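Local coordinates for uncharacterized protein (Bacteroides ovatus, PDB 4FXT) that is of unknown function but belongs to the DUF3823 family, pairing an N-terminal transthyretin-clan domain with a C-terminal E-set-clan domain, both built of beta strands, at residues E128-Y133 with L149-T154. Residues are numbered along the deposited sequence; the frame is centred on the assembly and turned at random.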
loop_
_atom_site.group_PDB
_atom_site.type_symbol
_atom_site.label_atom_id
_atom_site.label_comp_id
_atom_site.label_asym_id
_atom_site.label_seq_id
_atom_site.Cartn_x
_atom_site.Cartn_y
_atom_site.Cartn_z
ATOM N N GLU A 128 -1.851 15.764 -1.950
ATOM C CA GLU A 128 -3.279 16.147 -2.071
ATOM C C GLU A 128 -3.996 16.023 -0.752
ATOM O O GLU A 128 -4.802 16.903 -0.405
ATOM C CB GLU A 128 -4.058 15.344 -3.117
ATOM C CG GLU A 128 -3.706 15.624 -4.572
ATOM C CD GLU A 128 -4.629 14.936 -5.569
ATOM O OE1 GLU A 128 -5.544 14.208 -5.112
ATOM O OE2 GLU A 128 -4.472 15.155 -6.797
ATOM N N ASN A 129 -3.729 14.924 -0.028
ATOM C CA ASN A 129 -4.377 14.640 1.256
ATOM C C ASN A 129 -3.644 13.573 2.021
ATOM O O ASN A 129 -2.971 12.714 1.437
ATOM C CB ASN A 129 -5.851 14.176 1.044
ATOM C CG ASN A 129 -6.663 14.052 2.300
ATOM O OD1 ASN A 129 -6.757 14.988 3.103
ATOM N ND2 ASN A 129 -7.338 12.920 2.455
ATOM N N VAL A 130 -3.820 13.617 3.343
ATOM C CA VAL A 130 -3.400 12.583 4.265
ATOM C C VAL A 130 -4.656 12.156 5.003
ATOM O O VAL A 130 -5.408 13.011 5.457
ATOM C CB VAL A 130 -2.249 13.005 5.188
ATOM C CG1 VAL A 130 -1.871 11.866 6.137
ATOM C CG2 VAL A 130 -1.046 13.444 4.360
ATOM N N GLY A 131 -4.892 10.858 5.084
ATOM C CA GLY A 131 -6.050 10.304 5.768
ATOM C C GLY A 131 -5.749 9.205 6.767
ATOM O O GLY A 131 -4.807 8.436 6.580
ATOM N N ILE A 132 -6.527 9.161 7.860
ATOM C CA ILE A 132 -6.533 8.099 8.864
ATOM C C ILE A 132 -7.840 7.356 8.664
ATOM O O ILE A 132 -8.888 7.994 8.582
ATOM C CB ILE A 132 -6.306 8.537 10.342
ATOM C CG1 ILE A 132 -5.000 9.326 10.549
ATOM C CG2 ILE A 132 -6.369 7.347 11.308
ATOM C CD1 ILE A 132 -5.220 10.679 10.540
ATOM N N TYR A 133 -7.781 6.020 8.538
ATOM C CA TYR A 133 -8.969 5.205 8.287
ATOM C C TYR A 133 -9.130 4.139 9.366
ATOM O O TYR A 133 -8.133 3.594 9.846
ATOM C CB TYR A 133 -8.854 4.566 6.900
ATOM C CG TYR A 133 -8.605 5.600 5.816
ATOM C CD1 TYR A 133 -9.644 6.386 5.324
ATOM C CD2 TYR A 133 -7.330 5.808 5.297
ATOM C CE1 TYR A 133 -9.413 7.384 4.379
ATOM C CE2 TYR A 133 -7.094 6.777 4.329
ATOM C CZ TYR A 133 -8.140 7.569 3.875
ATOM O OH TYR A 133 -7.933 8.577 2.963
ATOM N N LEU A 149 -10.527 10.425 8.495
ATOM C CA LEU A 149 -10.067 11.734 8.947
ATOM C C LEU A 149 -9.179 12.306 7.864
ATOM O O LEU A 149 -8.182 11.680 7.530
ATOM C CB LEU A 149 -9.349 11.595 10.292
ATOM C CG LEU A 149 -8.941 12.875 10.979
ATOM C CD1 LEU A 149 -10.153 13.749 11.273
ATOM C CD2 LEU A 149 -8.243 12.558 12.267
ATOM N N LYS A 150 -9.594 13.397 7.215
ATOM C CA LYS A 150 -8.809 14.026 6.149
ATOM C C LYS A 150 -8.031 15.189 6.782
ATOM O O LYS A 150 -8.638 16.110 7.323
ATOM C CB LYS A 150 -9.710 14.460 4.990
ATOM C CG LYS A 150 -10.516 13.313 4.358
ATOM C CD LYS A 150 -11.502 13.713 3.226
ATOM C CE LYS A 150 -10.890 14.147 1.915
ATOM N NZ LYS A 150 -11.931 14.432 0.887
ATOM N N LEU A 151 -6.696 15.103 6.798
ATOM C CA LEU A 151 -5.821 16.058 7.478
ATOM C C LEU A 151 -5.327 17.229 6.571
ATOM O O LEU A 151 -4.661 18.174 7.071
ATOM C CB LEU A 151 -4.585 15.299 8.001
ATOM C CG LEU A 151 -4.799 14.126 8.950
ATOM C CD1 LEU A 151 -3.512 13.496 9.296
ATOM C CD2 LEU A 151 -5.465 14.562 10.221
ATOM N N GLY A 152 -5.614 17.151 5.263
ATOM C CA GLY A 152 -5.154 18.167 4.328
ATOM C C GLY A 152 -3.852 17.765 3.675
ATOM O O GLY A 152 -3.498 16.587 3.680
ATOM N N ASN A 153 -3.127 18.721 3.109
ATOM C CA ASN A 153 -1.946 18.424 2.337
ATOM C C ASN A 153 -0.739 19.232 2.756
ATOM O O ASN A 153 0.091 19.533 1.894
ATOM C CB ASN A 153 -2.267 18.733 0.885
ATOM C CG ASN A 153 -2.561 20.191 0.532
ATOM O OD1 ASN A 153 -2.738 21.079 1.382
ATOM N ND2 ASN A 153 -2.578 20.473 -0.760
ATOM N N THR A 154 -0.636 19.624 4.055
ATOM C CA THR A 154 0.500 20.412 4.571
ATOM C C THR A 154 1.099 19.693 5.795
ATOM O O THR A 154 1.720 20.321 6.655
ATOM C CB THR A 154 0.092 21.859 4.908
ATOM O OG1 THR A 154 -0.895 21.837 5.945
ATOM C CG2 THR A 154 -0.389 22.659 3.687
#
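I132 and L149 form the hydrogen-bonded pair of a beta hairpin in the C-terminal DUF3823 domain, where strand 147-150 is an edge strand of a four-stranded antiparallel sheet, beside strand 127-135. Both backbone bonds of the pair are present: I132 N gives to L149 O at 3.0 Å, and L149 N to I132 O. G131 and K150 follow as a non-hydrogen-bonded antiparallel pair. Next, L151 N meets V130 O at 2.8 Å, almost straight at the hydrogen (177°). Beyond it the regular pattern gives way: V130 N makes a weak bond to G152 O, and G152 N turns to the side chain of N129, whose OD1 accepts at 3.3 Å with the donor tilted 22° from the carbonyl plane. CG of N129 stands anti to the backbone N (chi1 -171°), and the side chain crosses that of K150 at about a right angle; ND2 lies 3.7 Å from K150 CG and is bonded to the hydroxyl of Y191. An alanine here would probably leave G152 N without this acceptor and the Y191 hydroxyl without its amide partner. On the face that carries I132 and L149, I132 CD1 touches L151 CD1 at 3.5 Å and L149 CD2 at 4.0 Å, and V130 CG1 also meets L151 CD1. A163 and I165 of strand 160-166, with F116 and I118 of strand 111-120, extend this apolar layer. The chemistry thus divides: aliphatic contacts of L149 and L151 join this edge of the sheet to the interior, while one asparagine amide, bonded through both oxygen and nitrogen, links G152 to Y191.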